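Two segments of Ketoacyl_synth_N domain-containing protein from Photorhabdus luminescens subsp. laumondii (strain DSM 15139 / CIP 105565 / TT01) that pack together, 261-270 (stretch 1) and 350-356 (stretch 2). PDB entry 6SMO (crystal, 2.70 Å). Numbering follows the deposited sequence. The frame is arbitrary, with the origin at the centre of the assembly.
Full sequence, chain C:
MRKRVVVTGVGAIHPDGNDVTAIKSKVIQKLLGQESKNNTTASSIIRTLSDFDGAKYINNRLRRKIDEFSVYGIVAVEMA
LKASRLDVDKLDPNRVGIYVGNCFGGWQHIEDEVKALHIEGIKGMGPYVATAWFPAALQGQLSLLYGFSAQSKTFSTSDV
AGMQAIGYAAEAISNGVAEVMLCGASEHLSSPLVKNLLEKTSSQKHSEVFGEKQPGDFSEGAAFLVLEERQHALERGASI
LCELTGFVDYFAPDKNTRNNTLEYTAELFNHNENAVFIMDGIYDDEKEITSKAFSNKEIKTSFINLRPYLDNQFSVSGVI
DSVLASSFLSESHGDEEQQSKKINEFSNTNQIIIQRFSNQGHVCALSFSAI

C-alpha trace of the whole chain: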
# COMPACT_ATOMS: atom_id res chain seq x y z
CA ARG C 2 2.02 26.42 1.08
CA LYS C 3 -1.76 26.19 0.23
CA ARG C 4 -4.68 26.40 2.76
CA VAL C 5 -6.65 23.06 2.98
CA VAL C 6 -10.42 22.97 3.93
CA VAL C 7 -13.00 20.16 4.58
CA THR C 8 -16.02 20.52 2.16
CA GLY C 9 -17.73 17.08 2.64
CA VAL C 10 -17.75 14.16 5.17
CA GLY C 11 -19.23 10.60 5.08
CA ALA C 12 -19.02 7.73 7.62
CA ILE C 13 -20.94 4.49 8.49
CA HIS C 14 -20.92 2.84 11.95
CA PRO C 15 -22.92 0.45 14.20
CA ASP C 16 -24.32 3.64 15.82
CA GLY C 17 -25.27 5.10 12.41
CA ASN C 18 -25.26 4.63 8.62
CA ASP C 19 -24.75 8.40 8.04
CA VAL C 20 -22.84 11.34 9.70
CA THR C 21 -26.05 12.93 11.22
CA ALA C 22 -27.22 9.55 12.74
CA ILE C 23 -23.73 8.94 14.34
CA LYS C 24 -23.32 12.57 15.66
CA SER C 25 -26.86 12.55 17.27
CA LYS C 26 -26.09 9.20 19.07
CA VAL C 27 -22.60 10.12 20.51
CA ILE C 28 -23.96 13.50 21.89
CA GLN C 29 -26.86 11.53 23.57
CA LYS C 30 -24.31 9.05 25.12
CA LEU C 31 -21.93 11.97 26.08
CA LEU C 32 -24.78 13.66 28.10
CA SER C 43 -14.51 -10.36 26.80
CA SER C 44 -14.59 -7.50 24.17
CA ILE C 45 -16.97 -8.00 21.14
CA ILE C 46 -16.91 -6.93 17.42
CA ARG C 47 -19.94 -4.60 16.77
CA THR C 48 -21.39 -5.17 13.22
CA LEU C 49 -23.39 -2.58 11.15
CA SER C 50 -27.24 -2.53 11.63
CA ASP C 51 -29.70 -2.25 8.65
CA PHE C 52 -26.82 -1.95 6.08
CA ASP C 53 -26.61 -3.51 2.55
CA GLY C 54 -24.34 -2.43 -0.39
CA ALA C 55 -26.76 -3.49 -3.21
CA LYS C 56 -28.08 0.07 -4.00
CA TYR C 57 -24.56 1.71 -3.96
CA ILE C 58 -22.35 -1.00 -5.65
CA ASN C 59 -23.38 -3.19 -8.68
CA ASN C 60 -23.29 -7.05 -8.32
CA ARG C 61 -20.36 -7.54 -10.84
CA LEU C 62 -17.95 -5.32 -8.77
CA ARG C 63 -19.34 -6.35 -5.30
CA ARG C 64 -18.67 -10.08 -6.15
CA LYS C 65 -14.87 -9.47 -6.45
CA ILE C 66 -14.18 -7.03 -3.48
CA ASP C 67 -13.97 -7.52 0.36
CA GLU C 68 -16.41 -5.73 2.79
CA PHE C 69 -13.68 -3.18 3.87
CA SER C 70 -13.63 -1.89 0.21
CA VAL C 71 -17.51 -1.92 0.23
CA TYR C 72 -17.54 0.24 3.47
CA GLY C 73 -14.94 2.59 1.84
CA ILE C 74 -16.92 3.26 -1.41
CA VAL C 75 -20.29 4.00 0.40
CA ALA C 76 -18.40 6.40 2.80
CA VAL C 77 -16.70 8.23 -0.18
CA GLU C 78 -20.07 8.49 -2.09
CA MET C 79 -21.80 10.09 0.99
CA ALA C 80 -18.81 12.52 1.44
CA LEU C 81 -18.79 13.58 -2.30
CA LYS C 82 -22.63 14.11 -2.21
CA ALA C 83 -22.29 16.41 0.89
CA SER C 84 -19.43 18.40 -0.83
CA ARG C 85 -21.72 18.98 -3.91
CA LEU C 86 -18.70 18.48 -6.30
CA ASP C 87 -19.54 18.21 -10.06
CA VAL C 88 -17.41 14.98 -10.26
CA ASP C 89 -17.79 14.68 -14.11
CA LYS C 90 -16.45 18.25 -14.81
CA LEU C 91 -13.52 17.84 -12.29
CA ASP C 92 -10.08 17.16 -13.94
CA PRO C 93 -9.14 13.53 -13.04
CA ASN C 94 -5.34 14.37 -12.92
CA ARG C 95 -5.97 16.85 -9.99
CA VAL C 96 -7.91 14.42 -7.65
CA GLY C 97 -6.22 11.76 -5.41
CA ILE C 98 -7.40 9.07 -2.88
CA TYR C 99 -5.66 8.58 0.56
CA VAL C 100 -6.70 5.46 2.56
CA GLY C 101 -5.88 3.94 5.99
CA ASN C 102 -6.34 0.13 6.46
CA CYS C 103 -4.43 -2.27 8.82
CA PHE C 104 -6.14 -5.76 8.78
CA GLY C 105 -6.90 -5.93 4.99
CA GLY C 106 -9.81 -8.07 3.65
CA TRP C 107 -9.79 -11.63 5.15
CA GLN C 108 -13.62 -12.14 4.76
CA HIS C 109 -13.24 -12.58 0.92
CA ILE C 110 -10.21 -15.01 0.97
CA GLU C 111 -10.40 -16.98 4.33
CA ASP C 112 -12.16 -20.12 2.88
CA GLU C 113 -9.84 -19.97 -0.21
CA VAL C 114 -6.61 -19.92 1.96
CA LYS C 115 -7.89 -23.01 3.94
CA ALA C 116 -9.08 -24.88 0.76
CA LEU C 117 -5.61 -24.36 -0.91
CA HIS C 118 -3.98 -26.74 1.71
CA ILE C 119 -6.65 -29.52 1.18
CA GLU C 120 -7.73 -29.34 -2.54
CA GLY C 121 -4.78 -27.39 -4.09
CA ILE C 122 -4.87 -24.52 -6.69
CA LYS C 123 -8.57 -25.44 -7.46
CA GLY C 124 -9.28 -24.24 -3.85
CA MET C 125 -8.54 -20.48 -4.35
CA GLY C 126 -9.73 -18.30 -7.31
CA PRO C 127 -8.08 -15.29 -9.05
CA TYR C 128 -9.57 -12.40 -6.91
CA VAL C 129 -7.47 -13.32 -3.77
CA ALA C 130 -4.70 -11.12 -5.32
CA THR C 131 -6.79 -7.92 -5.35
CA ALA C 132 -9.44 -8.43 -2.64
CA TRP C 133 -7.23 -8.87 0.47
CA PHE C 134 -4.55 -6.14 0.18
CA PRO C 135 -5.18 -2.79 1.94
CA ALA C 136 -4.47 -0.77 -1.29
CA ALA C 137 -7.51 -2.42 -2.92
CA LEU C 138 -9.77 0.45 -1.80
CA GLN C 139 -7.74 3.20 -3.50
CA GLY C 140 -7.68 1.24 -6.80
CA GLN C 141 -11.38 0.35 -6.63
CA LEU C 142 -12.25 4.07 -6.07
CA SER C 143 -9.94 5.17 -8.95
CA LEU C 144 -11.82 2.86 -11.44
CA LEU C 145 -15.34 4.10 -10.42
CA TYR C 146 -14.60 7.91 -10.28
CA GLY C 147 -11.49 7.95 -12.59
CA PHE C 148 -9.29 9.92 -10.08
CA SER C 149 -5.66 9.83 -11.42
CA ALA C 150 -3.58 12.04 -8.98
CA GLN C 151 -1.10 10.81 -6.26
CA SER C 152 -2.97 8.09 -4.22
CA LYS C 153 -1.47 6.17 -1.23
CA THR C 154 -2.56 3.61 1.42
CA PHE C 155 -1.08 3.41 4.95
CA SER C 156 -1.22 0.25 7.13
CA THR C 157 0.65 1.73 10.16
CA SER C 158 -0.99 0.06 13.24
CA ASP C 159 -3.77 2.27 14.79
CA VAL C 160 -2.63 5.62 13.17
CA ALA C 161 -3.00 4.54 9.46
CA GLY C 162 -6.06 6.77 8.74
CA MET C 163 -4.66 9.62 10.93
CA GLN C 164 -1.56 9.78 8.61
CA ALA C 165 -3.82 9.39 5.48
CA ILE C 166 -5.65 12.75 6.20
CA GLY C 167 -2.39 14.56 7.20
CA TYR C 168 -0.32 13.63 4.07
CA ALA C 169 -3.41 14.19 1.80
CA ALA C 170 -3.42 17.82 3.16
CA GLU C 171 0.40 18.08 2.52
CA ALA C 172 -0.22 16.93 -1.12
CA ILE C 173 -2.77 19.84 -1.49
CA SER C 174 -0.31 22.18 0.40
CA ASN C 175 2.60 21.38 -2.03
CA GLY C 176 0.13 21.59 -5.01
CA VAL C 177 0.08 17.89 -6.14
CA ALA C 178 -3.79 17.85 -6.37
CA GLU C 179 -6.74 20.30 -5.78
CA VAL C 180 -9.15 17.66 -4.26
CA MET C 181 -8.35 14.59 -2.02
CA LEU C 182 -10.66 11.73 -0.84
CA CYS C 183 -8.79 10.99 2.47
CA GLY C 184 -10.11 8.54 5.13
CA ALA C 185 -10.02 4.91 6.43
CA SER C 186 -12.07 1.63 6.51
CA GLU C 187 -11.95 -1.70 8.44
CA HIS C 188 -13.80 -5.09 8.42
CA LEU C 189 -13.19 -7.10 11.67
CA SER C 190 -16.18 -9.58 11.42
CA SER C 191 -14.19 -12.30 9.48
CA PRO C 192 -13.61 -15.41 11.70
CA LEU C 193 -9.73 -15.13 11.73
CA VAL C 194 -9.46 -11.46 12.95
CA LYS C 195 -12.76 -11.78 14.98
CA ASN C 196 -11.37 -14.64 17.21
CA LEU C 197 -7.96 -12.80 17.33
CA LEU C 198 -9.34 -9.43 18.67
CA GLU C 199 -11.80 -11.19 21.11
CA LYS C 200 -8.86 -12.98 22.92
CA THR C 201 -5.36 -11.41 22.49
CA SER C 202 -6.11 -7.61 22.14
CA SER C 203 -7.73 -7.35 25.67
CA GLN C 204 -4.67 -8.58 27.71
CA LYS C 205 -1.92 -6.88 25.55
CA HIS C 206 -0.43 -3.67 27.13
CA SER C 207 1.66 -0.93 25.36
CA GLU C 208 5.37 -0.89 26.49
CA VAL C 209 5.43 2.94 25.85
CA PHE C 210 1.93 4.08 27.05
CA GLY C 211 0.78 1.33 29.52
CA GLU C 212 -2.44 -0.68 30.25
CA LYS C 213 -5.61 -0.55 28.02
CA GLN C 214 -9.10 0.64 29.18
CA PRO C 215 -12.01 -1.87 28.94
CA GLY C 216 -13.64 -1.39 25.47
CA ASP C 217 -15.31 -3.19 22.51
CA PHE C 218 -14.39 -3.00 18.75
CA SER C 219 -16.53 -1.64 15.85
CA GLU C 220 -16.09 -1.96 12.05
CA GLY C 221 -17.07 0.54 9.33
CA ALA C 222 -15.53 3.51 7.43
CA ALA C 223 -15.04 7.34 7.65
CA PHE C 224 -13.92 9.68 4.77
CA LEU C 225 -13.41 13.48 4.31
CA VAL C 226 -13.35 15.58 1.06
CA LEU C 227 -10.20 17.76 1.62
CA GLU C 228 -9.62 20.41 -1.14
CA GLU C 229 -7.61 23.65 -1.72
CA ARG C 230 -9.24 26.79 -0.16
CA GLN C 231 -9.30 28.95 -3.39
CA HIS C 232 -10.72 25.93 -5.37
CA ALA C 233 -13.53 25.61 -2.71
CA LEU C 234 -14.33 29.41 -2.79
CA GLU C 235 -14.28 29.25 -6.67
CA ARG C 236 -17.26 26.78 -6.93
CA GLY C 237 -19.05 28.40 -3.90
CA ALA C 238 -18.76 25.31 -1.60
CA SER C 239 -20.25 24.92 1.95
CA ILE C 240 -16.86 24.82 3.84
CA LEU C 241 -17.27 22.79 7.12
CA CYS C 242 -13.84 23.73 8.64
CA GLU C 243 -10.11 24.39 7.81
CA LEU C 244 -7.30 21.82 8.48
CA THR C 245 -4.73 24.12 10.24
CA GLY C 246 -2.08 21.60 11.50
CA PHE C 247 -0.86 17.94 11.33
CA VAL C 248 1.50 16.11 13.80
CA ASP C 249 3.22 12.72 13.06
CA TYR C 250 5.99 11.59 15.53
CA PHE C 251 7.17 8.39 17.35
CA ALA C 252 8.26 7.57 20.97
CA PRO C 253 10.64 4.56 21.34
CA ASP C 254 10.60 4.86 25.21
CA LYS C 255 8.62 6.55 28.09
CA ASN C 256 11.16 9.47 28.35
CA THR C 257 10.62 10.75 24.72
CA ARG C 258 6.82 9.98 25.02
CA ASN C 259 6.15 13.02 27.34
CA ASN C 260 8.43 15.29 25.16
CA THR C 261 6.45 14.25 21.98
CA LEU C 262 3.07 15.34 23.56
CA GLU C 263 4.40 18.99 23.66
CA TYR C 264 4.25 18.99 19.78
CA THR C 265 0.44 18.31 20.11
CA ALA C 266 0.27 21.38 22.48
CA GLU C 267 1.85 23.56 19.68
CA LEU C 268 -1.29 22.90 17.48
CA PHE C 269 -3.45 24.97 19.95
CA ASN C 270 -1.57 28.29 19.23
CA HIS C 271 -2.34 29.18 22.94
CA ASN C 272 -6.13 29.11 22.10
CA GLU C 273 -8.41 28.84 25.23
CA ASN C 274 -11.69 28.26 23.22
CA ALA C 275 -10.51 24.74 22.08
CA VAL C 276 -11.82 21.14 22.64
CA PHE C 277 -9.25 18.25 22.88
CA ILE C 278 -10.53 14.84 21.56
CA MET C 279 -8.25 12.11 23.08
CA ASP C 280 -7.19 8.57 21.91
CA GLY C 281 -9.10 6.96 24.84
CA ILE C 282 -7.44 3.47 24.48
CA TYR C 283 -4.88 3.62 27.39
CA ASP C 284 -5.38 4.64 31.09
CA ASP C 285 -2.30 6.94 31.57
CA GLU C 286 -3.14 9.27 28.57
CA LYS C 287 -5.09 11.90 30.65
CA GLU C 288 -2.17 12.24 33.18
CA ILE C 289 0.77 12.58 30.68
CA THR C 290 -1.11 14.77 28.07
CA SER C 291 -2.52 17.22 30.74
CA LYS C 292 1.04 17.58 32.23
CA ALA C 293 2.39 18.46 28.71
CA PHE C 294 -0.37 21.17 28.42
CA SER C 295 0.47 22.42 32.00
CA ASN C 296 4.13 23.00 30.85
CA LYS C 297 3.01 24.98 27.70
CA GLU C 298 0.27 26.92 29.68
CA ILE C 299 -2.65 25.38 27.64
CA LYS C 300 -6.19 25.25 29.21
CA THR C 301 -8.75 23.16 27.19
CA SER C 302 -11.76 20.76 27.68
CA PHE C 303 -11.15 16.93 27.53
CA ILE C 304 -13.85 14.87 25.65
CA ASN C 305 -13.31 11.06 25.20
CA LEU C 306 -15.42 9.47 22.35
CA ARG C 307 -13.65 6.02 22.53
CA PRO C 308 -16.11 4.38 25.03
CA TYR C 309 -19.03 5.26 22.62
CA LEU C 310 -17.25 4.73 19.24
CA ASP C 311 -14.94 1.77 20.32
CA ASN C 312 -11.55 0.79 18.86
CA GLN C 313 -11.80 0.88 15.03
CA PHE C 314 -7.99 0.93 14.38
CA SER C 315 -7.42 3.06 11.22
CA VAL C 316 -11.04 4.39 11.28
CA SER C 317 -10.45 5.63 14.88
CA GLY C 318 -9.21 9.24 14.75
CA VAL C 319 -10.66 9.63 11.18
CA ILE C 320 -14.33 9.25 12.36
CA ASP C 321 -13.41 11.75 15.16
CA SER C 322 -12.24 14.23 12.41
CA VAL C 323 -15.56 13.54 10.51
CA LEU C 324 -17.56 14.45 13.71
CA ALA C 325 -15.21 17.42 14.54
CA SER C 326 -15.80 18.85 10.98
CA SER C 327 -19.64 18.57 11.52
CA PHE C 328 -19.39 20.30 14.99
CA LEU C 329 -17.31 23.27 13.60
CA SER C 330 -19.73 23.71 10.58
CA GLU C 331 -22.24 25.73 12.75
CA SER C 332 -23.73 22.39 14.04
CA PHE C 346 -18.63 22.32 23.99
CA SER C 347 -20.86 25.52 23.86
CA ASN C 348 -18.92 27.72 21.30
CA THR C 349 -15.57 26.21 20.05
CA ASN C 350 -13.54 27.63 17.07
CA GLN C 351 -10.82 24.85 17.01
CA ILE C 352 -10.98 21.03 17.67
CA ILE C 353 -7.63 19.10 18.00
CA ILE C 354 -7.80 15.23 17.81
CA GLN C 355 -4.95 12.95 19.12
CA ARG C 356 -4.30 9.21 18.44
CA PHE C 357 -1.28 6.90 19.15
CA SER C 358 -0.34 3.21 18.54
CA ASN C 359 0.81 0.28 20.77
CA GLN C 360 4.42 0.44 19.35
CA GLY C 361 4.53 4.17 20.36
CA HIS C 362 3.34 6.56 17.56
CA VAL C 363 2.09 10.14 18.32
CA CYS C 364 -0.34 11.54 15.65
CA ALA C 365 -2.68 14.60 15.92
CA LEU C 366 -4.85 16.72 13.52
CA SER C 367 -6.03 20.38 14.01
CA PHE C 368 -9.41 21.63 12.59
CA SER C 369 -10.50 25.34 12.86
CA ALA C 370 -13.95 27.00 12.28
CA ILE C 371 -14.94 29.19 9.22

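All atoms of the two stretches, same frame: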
# COMPACT_ATOMS: atom_id res chain seq x y z
N THR C 261 7.17 14.31 23.29
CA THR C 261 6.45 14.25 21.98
C THR C 261 5.06 14.90 22.12
O THR C 261 4.60 15.49 21.12
CB THR C 261 6.33 12.81 21.47
OG1 THR C 261 7.59 12.16 21.64
CG2 THR C 261 5.92 12.74 20.01
N LEU C 262 4.43 14.80 23.29
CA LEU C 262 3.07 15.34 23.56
C LEU C 262 3.08 16.87 23.49
O LEU C 262 2.00 17.45 23.24
CB LEU C 262 2.58 14.86 24.93
CG LEU C 262 2.21 13.38 25.03
CD1 LEU C 262 2.11 12.94 26.48
CD2 LEU C 262 0.92 13.09 24.29
N GLU C 263 4.23 17.51 23.71
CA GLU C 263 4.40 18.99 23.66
C GLU C 263 4.23 19.51 22.23
O GLU C 263 3.89 20.70 22.08
CB GLU C 263 5.76 19.40 24.22
CG GLU C 263 5.89 19.20 25.72
CD GLU C 263 7.10 19.86 26.36
OE1 GLU C 263 8.00 20.30 25.62
OE2 GLU C 263 7.14 19.93 27.61
N TYR C 264 4.45 18.66 21.22
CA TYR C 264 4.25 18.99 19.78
C TYR C 264 2.75 19.05 19.47
O TYR C 264 2.36 19.81 18.56
CB TYR C 264 4.98 18.00 18.87
CG TYR C 264 6.47 18.20 18.80
CD1 TYR C 264 7.03 19.08 17.90
CD2 TYR C 264 7.33 17.51 19.65
CE1 TYR C 264 8.40 19.28 17.82
CE2 TYR C 264 8.70 17.70 19.59
CZ TYR C 264 9.24 18.58 18.68
OH TYR C 264 10.59 18.77 18.61
N THR C 265 1.93 18.28 20.20
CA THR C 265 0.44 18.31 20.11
C THR C 265 -0.07 19.62 20.73
O THR C 265 -1.09 20.14 20.24
CB THR C 265 -0.20 17.10 20.80
OG1 THR C 265 0.50 15.92 20.39
CG2 THR C 265 -1.67 16.95 20.47
N ALA C 266 0.61 20.13 21.77
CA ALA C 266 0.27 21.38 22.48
C ALA C 266 0.54 22.60 21.59
O ALA C 266 -0.12 23.63 21.79
CB ALA C 266 1.05 21.46 23.78
N GLU C 267 1.48 22.48 20.64
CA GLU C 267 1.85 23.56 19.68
C GLU C 267 0.69 23.82 18.70
O GLU C 267 0.60 24.96 18.21
CB GLU C 267 3.13 23.21 18.92
CG GLU C 267 4.40 23.66 19.64
CD GLU C 267 5.69 23.18 19.02
OE1 GLU C 267 6.71 23.14 19.73
OE2 GLU C 267 5.69 22.84 17.81
N LEU C 268 -0.14 22.81 18.42
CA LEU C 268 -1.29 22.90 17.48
C LEU C 268 -2.31 23.93 17.97
O LEU C 268 -2.98 24.55 17.12
CB LEU C 268 -1.96 21.52 17.32
CG LEU C 268 -1.23 20.50 16.45
CD1 LEU C 268 -1.97 19.18 16.44
CD2 LEU C 268 -1.05 21.01 15.03
N PHE C 269 -2.43 24.10 19.29
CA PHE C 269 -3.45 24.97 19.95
C PHE C 269 -3.23 26.44 19.60
O PHE C 269 -4.24 27.17 19.48
CB PHE C 269 -3.45 24.75 21.47
CG PHE C 269 -4.22 23.54 21.93
CD1 PHE C 269 -3.59 22.31 22.07
CD2 PHE C 269 -5.57 23.62 22.22
CE1 PHE C 269 -4.30 21.20 22.49
CE2 PHE C 269 -6.28 22.51 22.64
CZ PHE C 269 -5.64 21.30 22.77
N ASN C 270 -1.97 26.87 19.45
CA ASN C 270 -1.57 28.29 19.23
C ASN C 270 -2.04 29.13 20.43
O ASN C 270 -2.46 30.28 20.23
CB ASN C 270 -2.09 28.84 17.90
CG ASN C 270 -1.13 28.59 16.75
OD1 ASN C 270 -0.55 27.51 16.63
ND2 ASN C 270 -0.97 29.58 15.89
N ASN C 350 -14.02 27.14 18.39
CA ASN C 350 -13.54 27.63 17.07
C ASN C 350 -12.35 26.77 16.58
O ASN C 350 -11.86 27.05 15.47
CB ASN C 350 -13.18 29.12 17.11
CG ASN C 350 -12.04 29.45 18.05
OD1 ASN C 350 -11.58 28.60 18.81
ND2 ASN C 350 -11.57 30.69 18.00
N GLN C 351 -11.91 25.79 17.38
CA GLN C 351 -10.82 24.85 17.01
C GLN C 351 -10.99 23.53 17.78
O GLN C 351 -11.13 23.59 19.02
CB GLN C 351 -9.45 25.47 17.32
CG GLN C 351 -8.28 24.67 16.75
CD GLN C 351 -6.95 25.33 17.00
OE1 GLN C 351 -6.72 25.94 18.05
NE2 GLN C 351 -6.04 25.21 16.05
N ILE C 352 -10.98 22.40 17.07
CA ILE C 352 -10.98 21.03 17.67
C ILE C 352 -9.69 20.33 17.24
O ILE C 352 -9.43 20.25 16.02
CB ILE C 352 -12.24 20.23 17.26
CG1 ILE C 352 -13.52 20.93 17.72
CG2 ILE C 352 -12.16 18.80 17.77
CD1 ILE C 352 -14.79 20.33 17.15
N ILE C 353 -8.91 19.84 18.21
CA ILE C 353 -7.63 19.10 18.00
C ILE C 353 -7.83 17.66 18.47
O ILE C 353 -8.19 17.46 19.65
CB ILE C 353 -6.47 19.80 18.73
CG1 ILE C 353 -6.19 21.18 18.13
CG2 ILE C 353 -5.21 18.94 18.74
CD1 ILE C 353 -5.52 22.15 19.08
N ILE C 354 -7.61 16.69 17.57
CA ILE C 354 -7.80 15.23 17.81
C ILE C 354 -6.42 14.58 17.91
O ILE C 354 -5.56 14.89 17.06
CB ILE C 354 -8.66 14.60 16.70
CG1 ILE C 354 -9.96 15.37 16.49
CG2 ILE C 354 -8.91 13.13 16.97
CD1 ILE C 354 -10.41 15.43 15.05
N GLN C 355 -6.22 13.71 18.90
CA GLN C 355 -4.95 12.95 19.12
C GLN C 355 -5.24 11.45 19.05
O GLN C 355 -6.30 11.02 19.56
CB GLN C 355 -4.33 13.32 20.46
CG GLN C 355 -2.88 12.86 20.60
CD GLN C 355 -2.28 13.19 21.94
OE1 GLN C 355 -1.27 13.88 22.04
NE2 GLN C 355 -2.91 12.70 23.00
N ARG C 356 -4.33 10.70 18.44
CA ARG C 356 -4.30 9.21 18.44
C ARG C 356 -2.84 8.75 18.55
O ARG C 356 -1.95 9.51 18.13
CB ARG C 356 -4.94 8.65 17.16
CG ARG C 356 -6.44 8.41 17.27
CD ARG C 356 -6.81 7.01 16.81
NE ARG C 356 -6.31 6.00 17.73
CZ ARG C 356 -6.29 4.69 17.49
NH1 ARG C 356 -5.82 3.86 18.40
NH2 ARG C 356 -6.74 4.20 16.34

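Residues 351-356 form an extended strand, and a weakly bonded helical segment centred on 263-266 runs alongside it in the opposite direction. The backbones stay well apart: in register, L268 CA and I353 CA are 7.4 Å apart, and T265 CA and Q355 CA are 7.7 Å apart. Side chains therefore fill the gap, and 361 Å² is buried in all. The alternation of the strand decides which ones take part. CA-to-CB points toward the helical segment at Q351, I353 and Q355, and away from it at I352 and I354.

I353 covers the most surface, with 98 Å² of its area buried by the other stretch. Its chi1 is m and its chi2 t, and CD1 lies 3.3 Å from the centroid of the F269 ring, only 8° off the ring normal. This is a CH-pi contact, a methyl set squarely over the face of the ring; the closest atoms are F269 CG and I353 CD1, 3.4 Å apart. I353 also meets L268: I353 CD1 is 3.8 Å from the backbone L268 C, and I353 CG2 is 4.0 Å from L268 CD1, an apolar contact. F269 starts sideways at CA-to-CB, but its ring comes nearer the strand.

Q355, with 62 Å² covered, supplies the polar counterpart. Its OE1 accepts a hydrogen bond from T265 OG1 at 3.2 Å, so the threonine hydroxyl is the donor. The same OE1 lies 3.2 Å from L262 CD2, a close approach of carbon to oxygen. Q355 NE2 is satisfied elsewhere in the structure.

At the other end, Q351 NE2 donates to L268 O at 3.3 Å, but the N-H...acceptor angle of 129° makes the bond weak. Q351 OE1 also sits 3.1 Å from F269 O; both atoms are acceptors, so proximity there is not bonding. Two glutamines thus flank a central isoleucine along the strand.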